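Cytochrome P450 (Picrophilus torridus, PDB 2RFB) binds a heme b whose iron has an axial thiolate ligand and, like other cytochromes P450, probably uses molecular oxygen to insert one oxygen atom into organic substrates. Local coordinates at residues H23-N34 / L235-I246. Residues are numbered along the deposited sequence; the frame is centred on the assembly and turned at random.
Sequences HVLMNDKIFSSN and LPHRFAAEDSYI. With HEM (protoporphyrin IX containing Fe), chain G.
Ser-32 and Phe-239 form the hydrogen-bonded pair of a short antiparallel ladder, Ser-32 N to Phe-239 O at 2.7 Å and Phe-239 N to Ser-32 O at 3.1 Å. Phe-31 and Ala-240 follow as the non-hydrogen-bonded pair, and just beyond the ladder Ala-241 N makes a nearly straight bond to Ile-30 O (2.6 Å, 167° at the hydrogen). Ser-32 OG accepts from Asn-34 N in an ST turn and also bonds Asp-51.

The charged Arg-238 chain, bent at chi2 (-51°), turns its guanidinium to the heme, where NH1 bonds HEM O2A at 2.8 Å and NH2 bonds HEM O1A at 3.1 Å. Leu-25 CD2 lies over one guanidinium face and Ser-33 OG, 3.8 Å from Arg-238 NE, over the centre of the opposite one. With an alanine in place of Arg-238, this propionate would probably lose its two-pronged cationic partner and a gap would be likely to open between Leu-25 and Ser-33.

Leu-25 CD2 also packs on Leu-235 CD1 beside the propionate. A second apolar cluster, farther from the heme, surrounds Ile-246 CD1, which meets Val-24 CG2 at 3.9 Å and Phe-31 CZ at 4.0 Å. Methyls also touch polar atoms: Ile-246 CD1 at ND1 on the His-23 ring edge, Ile-30 CG2 at Ser-244 OG.

With Arg-59 and His-293, also hydrogen-bonded to the heme, Arg-238 contributes to what is probably the basic propionate-binding site of the P450 fold.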
loop_
_atom_site.group_PDB
_atom_site.type_symbol
_atom_site.label_atom_id
_atom_site.label_comp_id
_atom_site.label_asym_id
_atom_site.label_seq_id
_atom_site.Cartn_x
_atom_site.Cartn_y
_atom_site.Cartn_z
ATOM N N HIS A 23 6.801 -3.974 -18.712
ATOM C CA HIS A 23 8.014 -3.563 -19.376
ATOM C C HIS A 23 8.531 -2.295 -18.669
ATOM O O HIS A 23 9.686 -2.205 -18.243
ATOM C CB HIS A 23 7.740 -3.262 -20.847
ATOM C CG HIS A 23 8.922 -2.690 -21.566
ATOM N ND1 HIS A 23 9.006 -1.358 -21.928
ATOM C CD2 HIS A 23 10.094 -3.257 -21.944
ATOM C CE1 HIS A 23 10.168 -1.142 -22.528
ATOM N NE2 HIS A 23 10.844 -2.275 -22.553
ATOM N N VAL A 24 7.655 -1.316 -18.507
ATOM C CA VAL A 24 8.091 -0.078 -17.870
ATOM C C VAL A 24 8.636 -0.374 -16.462
ATOM O O VAL A 24 9.770 -0.056 -16.167
ATOM C CB VAL A 24 6.941 1.007 -17.849
ATOM C CG1 VAL A 24 7.209 2.067 -16.788
ATOM C CG2 VAL A 24 6.754 1.593 -19.244
ATOM N N LEU A 25 7.855 -0.997 -15.594
ATOM C CA LEU A 25 8.317 -1.215 -14.198
ATOM C C LEU A 25 9.545 -2.119 -14.120
ATOM O O LEU A 25 10.347 -1.962 -13.241
ATOM C CB LEU A 25 7.186 -1.766 -13.299
ATOM C CG LEU A 25 5.973 -0.859 -13.192
ATOM C CD1 LEU A 25 4.832 -1.515 -12.442
ATOM C CD2 LEU A 25 6.459 0.369 -12.443
ATOM N N MET A 26 9.671 -3.102 -14.997
ATOM C CA MET A 26 10.848 -3.999 -14.928
ATOM C C MET A 26 12.119 -3.312 -15.460
ATOM O O MET A 26 13.238 -3.811 -15.270
ATOM C CB MET A 26 10.614 -5.272 -15.754
ATOM C CG MET A 26 9.606 -6.269 -15.181
ATOM S SD MET A 26 10.247 -7.109 -13.700
ATOM C CE MET A 26 11.646 -8.018 -14.247
ATOM N N ASN A 27 11.959 -2.184 -16.163
ATOM C CA ASN A 27 13.142 -1.499 -16.746
ATOM C C ASN A 27 13.422 -0.181 -15.963
ATOM O O ASN A 27 13.313 0.942 -16.477
ATOM C CB ASN A 27 13.021 -1.346 -18.277
ATOM C CG ASN A 27 13.179 -2.685 -19.036
ATOM O OD1 ASN A 27 14.282 -3.105 -19.389
ATOM N ND2 ASN A 27 12.069 -3.323 -19.330
ATOM N N ASP A 28 13.764 -0.380 -14.692
ATOM C CA ASP A 28 14.168 0.676 -13.761
ATOM C C ASP A 28 15.297 1.596 -14.255
ATOM O O ASP A 28 15.244 2.775 -13.971
ATOM C CB ASP A 28 14.540 0.047 -12.421
ATOM C CG ASP A 28 15.588 -1.010 -12.576
ATOM O OD1 ASP A 28 15.270 -2.143 -12.941
ATOM O OD2 ASP A 28 16.782 -0.704 -12.384
ATOM N N LYS A 29 16.301 1.066 -14.961
ATOM C CA LYS A 29 17.348 1.873 -15.604
ATOM C C LYS A 29 16.930 2.697 -16.820
ATOM O O LYS A 29 17.622 3.665 -17.182
ATOM C CB LYS A 29 18.553 1.006 -16.052
ATOM C CG LYS A 29 19.264 0.270 -14.888
ATOM C CD LYS A 29 20.358 -0.649 -15.378
ATOM C CE LYS A 29 21.061 -1.303 -14.179
ATOM N NZ LYS A 29 22.434 -1.822 -14.523
ATOM N N ILE A 30 15.868 2.282 -17.493
ATOM C CA ILE A 30 15.342 3.067 -18.597
ATOM C C ILE A 30 14.314 4.057 -18.029
ATOM O O ILE A 30 14.323 5.276 -18.378
ATOM C CB ILE A 30 14.750 2.181 -19.735
ATOM C CG1 ILE A 30 15.836 1.273 -20.336
ATOM C CG2 ILE A 30 14.145 3.056 -20.835
ATOM C CD1 ILE A 30 15.347 0.225 -21.338
ATOM N N PHE A 31 13.451 3.549 -17.134
ATOM C CA PHE A 31 12.421 4.395 -16.521
ATOM C C PHE A 31 12.723 4.587 -15.066
ATOM O O PHE A 31 12.513 3.706 -14.239
ATOM C CB PHE A 31 11.012 3.854 -16.768
ATOM C CG PHE A 31 10.733 3.557 -18.210
ATOM C CD1 PHE A 31 10.897 2.270 -18.717
ATOM C CD2 PHE A 31 10.326 4.582 -19.081
ATOM C CE1 PHE A 31 10.672 2.011 -20.116
ATOM C CE2 PHE A 31 10.101 4.343 -20.421
ATOM C CZ PHE A 31 10.263 3.034 -20.948
ATOM N N SER A 32 13.210 5.781 -14.763
ATOM C CA SER A 32 13.690 6.154 -13.447
ATOM C C SER A 32 12.549 6.465 -12.497
ATOM O O SER A 32 11.443 6.730 -12.930
ATOM C CB SER A 32 14.541 7.399 -13.616
ATOM O OG SER A 32 14.807 7.996 -12.376
ATOM N N SER A 33 12.833 6.521 -11.205
ATOM C CA SER A 33 11.817 6.875 -10.209
ATOM C C SER A 33 11.793 8.323 -9.683
ATOM O O SER A 33 10.890 8.667 -8.892
ATOM C CB SER A 33 11.818 5.869 -9.057
ATOM O OG SER A 33 11.178 4.698 -9.498
ATOM N N ASN A 34 12.736 9.166 -10.115
ATOM C CA ASN A 34 12.690 10.599 -9.797
ATOM C C ASN A 34 12.979 11.439 -11.007
ATOM O O ASN A 34 13.750 11.012 -11.848
ATOM C CB ASN A 34 13.726 10.937 -8.754
ATOM C CG ASN A 34 15.061 10.342 -9.077
ATOM O OD1 ASN A 34 15.153 9.147 -9.387
ATOM N ND2 ASN A 34 16.109 11.152 -9.007
ATOM N N LEU A 235 0.570 4.654 -11.081
ATOM C CA LEU A 235 1.796 5.193 -10.501
ATOM C C LEU A 235 2.208 6.296 -11.457
ATOM O O LEU A 235 2.590 5.982 -12.574
ATOM C CB LEU A 235 2.878 4.145 -10.518
ATOM C CG LEU A 235 2.485 2.954 -9.701
ATOM C CD1 LEU A 235 3.556 1.872 -9.883
ATOM C CD2 LEU A 235 2.321 3.356 -8.175
ATOM N N PRO A 236 2.135 7.562 -11.035
ATOM C CA PRO A 236 2.469 8.665 -11.960
ATOM C C PRO A 236 3.951 8.986 -12.132
ATOM O O PRO A 236 4.317 9.718 -13.064
ATOM C CB PRO A 236 1.739 9.889 -11.346
ATOM C CG PRO A 236 1.625 9.599 -9.873
ATOM C CD PRO A 236 1.710 8.055 -9.703
ATOM N N HIS A 237 4.814 8.476 -11.262
ATOM C CA HIS A 237 6.187 9.002 -11.270
ATOM C C HIS A 237 7.204 8.045 -11.877
ATOM O O HIS A 237 7.823 7.269 -11.141
ATOM C CB HIS A 237 6.582 9.452 -9.848
ATOM C CG HIS A 237 5.764 10.610 -9.343
ATOM N ND1 HIS A 237 5.549 11.756 -10.094
ATOM C CD2 HIS A 237 5.065 10.782 -8.192
ATOM C CE1 HIS A 237 4.769 12.586 -9.421
ATOM N NE2 HIS A 237 4.474 12.027 -8.260
ATOM N N ARG A 238 7.300 8.013 -13.207
ATOM C CA ARG A 238 8.424 7.370 -13.906
ATOM C C ARG A 238 8.851 8.349 -14.949
ATOM O O ARG A 238 8.025 9.064 -15.494
ATOM C CB ARG A 238 8.076 6.059 -14.608
ATOM C CG ARG A 238 7.720 4.839 -13.701
ATOM C CD ARG A 238 8.742 4.618 -12.652
ATOM N NE ARG A 238 8.838 3.269 -12.109
ATOM C CZ ARG A 238 8.222 2.826 -11.009
ATOM N NH1 ARG A 238 7.314 3.571 -10.340
ATOM N NH2 ARG A 238 8.470 1.606 -10.591
ATOM N N PHE A 239 10.142 8.386 -15.229
ATOM C CA PHE A 239 10.633 9.297 -16.199
ATOM C C PHE A 239 11.658 8.540 -16.989
ATOM O O PHE A 239 12.463 7.764 -16.447
ATOM C CB PHE A 239 11.227 10.547 -15.495
ATOM C CG PHE A 239 10.247 11.210 -14.559
ATOM C CD1 PHE A 239 10.040 10.711 -13.296
ATOM C CD2 PHE A 239 9.468 12.275 -14.984
ATOM C CE1 PHE A 239 9.083 11.273 -12.457
ATOM C CE2 PHE A 239 8.504 12.828 -14.144
ATOM C CZ PHE A 239 8.322 12.342 -12.889
ATOM N N ALA A 240 11.628 8.760 -18.282
ATOM C CA ALA A 240 12.548 8.127 -19.151
ATOM C C ALA A 240 13.952 8.719 -18.907
ATOM O O ALA A 240 14.171 9.927 -19.086
ATOM C CB ALA A 240 12.098 8.341 -20.586
ATOM N N ALA A 241 14.893 7.849 -18.518
ATOM C CA ALA A 241 16.302 8.219 -18.347
ATOM C C ALA A 241 17.003 8.256 -19.685
ATOM O O ALA A 241 18.038 8.897 -19.817
ATOM C CB ALA A 241 17.021 7.240 -17.386
ATOM N N GLU A 242 16.450 7.559 -20.677
ATOM C CA GLU A 242 16.993 7.595 -22.049
ATOM C C GLU A 242 15.876 7.272 -23.018
ATOM O O GLU A 242 14.899 6.650 -22.638
ATOM C CB GLU A 242 18.122 6.573 -22.231
ATOM C CG GLU A 242 17.676 5.107 -22.108
ATOM C CD GLU A 242 18.814 4.145 -22.417
ATOM O OE1 GLU A 242 19.381 4.208 -23.553
ATOM O OE2 GLU A 242 19.161 3.332 -21.526
ATOM N N ASP A 243 16.033 7.684 -24.261
ATOM C CA ASP A 243 15.126 7.354 -25.350
ATOM C C ASP A 243 14.900 5.862 -25.466
ATOM O O ASP A 243 15.826 5.085 -25.290
ATOM C CB ASP A 243 15.737 7.840 -26.659
ATOM C CG ASP A 243 15.946 9.332 -26.669
ATOM O OD1 ASP A 243 16.788 9.820 -27.447
ATOM O OD2 ASP A 243 15.256 10.024 -25.894
ATOM N N SER A 244 13.667 5.466 -25.777
ATOM C CA SER A 244 13.332 4.065 -26.043
ATOM C C SER A 244 11.928 3.958 -26.594
ATOM O O SER A 244 11.144 4.913 -26.549
ATOM C CB SER A 244 13.465 3.209 -24.806
ATOM O OG SER A 244 12.520 3.653 -23.865
ATOM N N TYR A 245 11.617 2.775 -27.101
ATOM C CA TYR A 245 10.444 2.561 -27.899
ATOM C C TYR A 245 9.483 1.626 -27.220
ATOM O O TYR A 245 9.865 0.620 -26.647
ATOM C CB TYR A 245 10.845 1.989 -29.249
ATOM C CG TYR A 245 11.563 2.953 -30.174
ATOM C CD1 TYR A 245 12.957 3.119 -30.116
ATOM C CD2 TYR A 245 10.854 3.674 -31.146
ATOM C CE1 TYR A 245 13.605 4.001 -30.965
ATOM C CE2 TYR A 245 11.503 4.557 -32.012
ATOM C CZ TYR A 245 12.871 4.715 -31.924
ATOM O OH TYR A 245 13.521 5.579 -32.833
ATOM N N ILE A 246 8.216 1.986 -27.245
ATOM C CA ILE A 246 7.171 1.066 -26.844
ATOM C C ILE A 246 6.183 1.061 -27.994
ATOM O O ILE A 246 5.967 2.110 -28.622
ATOM C CB ILE A 246 6.524 1.549 -25.628
ATOM C CG1 ILE A 246 7.617 1.805 -24.592
ATOM C CG2 ILE A 246 5.404 0.549 -25.154
ATOM C CD1 ILE A 246 7.185 1.610 -23.160
HETATM C CHA HEM G . 5.854 0.165 -2.862
HETATM C CHB HEM G . 1.134 -0.984 -3.691
HETATM C CHC HEM G . 0.766 -2.063 1.130
HETATM C CHD HEM G . 5.199 -0.260 2.091
HETATM C C1A HEM G . 4.622 -0.094 -3.488
HETATM C C2A HEM G . 4.373 -0.018 -4.908
HETATM C C3A HEM G . 3.054 -0.344 -5.104
HETATM C C4A HEM G . 2.508 -0.640 -3.829
HETATM C CMA HEM G . 2.134 -0.442 -6.425
HETATM C CAA HEM G . 5.450 0.369 -5.980
HETATM C CBA HEM G . 5.488 1.893 -6.260
HETATM C CGA HEM G . 6.474 2.047 -7.385
HETATM O O1A HEM G . 6.869 1.022 -8.052
HETATM O O2A HEM G . 6.865 3.208 -7.620
HETATM C C1B HEM G . 0.620 -1.408 -2.449
HETATM C C2B HEM G . -0.652 -2.042 -2.200
HETATM C C3B HEM G . -0.665 -2.293 -0.849
HETATM C C4B HEM G . 0.546 -1.848 -0.272
HETATM C CMB HEM G . -1.708 -2.319 -3.360
HETATM C CAB HEM G . -1.665 -2.920 0.244
HETATM C CBB HEM G . -2.737 -3.807 -0.072
HETATM C C1C HEM G . 1.946 -1.782 1.906
HETATM C C2C HEM G . 2.313 -2.003 3.323
HETATM C C3C HEM G . 3.544 -1.466 3.514
HETATM C C4C HEM G . 3.970 -0.889 2.301
HETATM C CMC HEM G . 1.534 -2.705 4.527
HETATM C CAC HEM G . 4.409 -1.480 4.837
HETATM C CBC HEM G . 4.919 -0.356 5.374
HETATM C C1D HEM G . 5.783 0.012 0.809
HETATM C C2D HEM G . 7.108 0.540 0.581
HETATM C C3D HEM G . 7.242 0.673 -0.948
HETATM C C4D HEM G . 6.029 0.190 -1.473
HETATM C CMD HEM G . 8.189 0.960 1.628
HETATM C CAD HEM G . 8.401 1.182 -1.870
HETATM C CBD HEM G . 9.375 0.002 -2.086
HETATM C CGD HEM G . 10.522 0.426 -2.946
HETATM O O1D HEM G . 10.410 1.516 -3.595
HETATM O O2D HEM G . 11.554 -0.309 -2.984
HETATM N NA HEM G . 3.451 -0.500 -2.840
HETATM N NB HEM G . 1.358 -1.327 -1.230
HETATM N NC HEM G . 3.024 -1.102 1.337
HETATM N ND HEM G . 5.160 -0.184 -0.447
HETATM FE FE HEM G . 3.375 -0.953 -0.775
#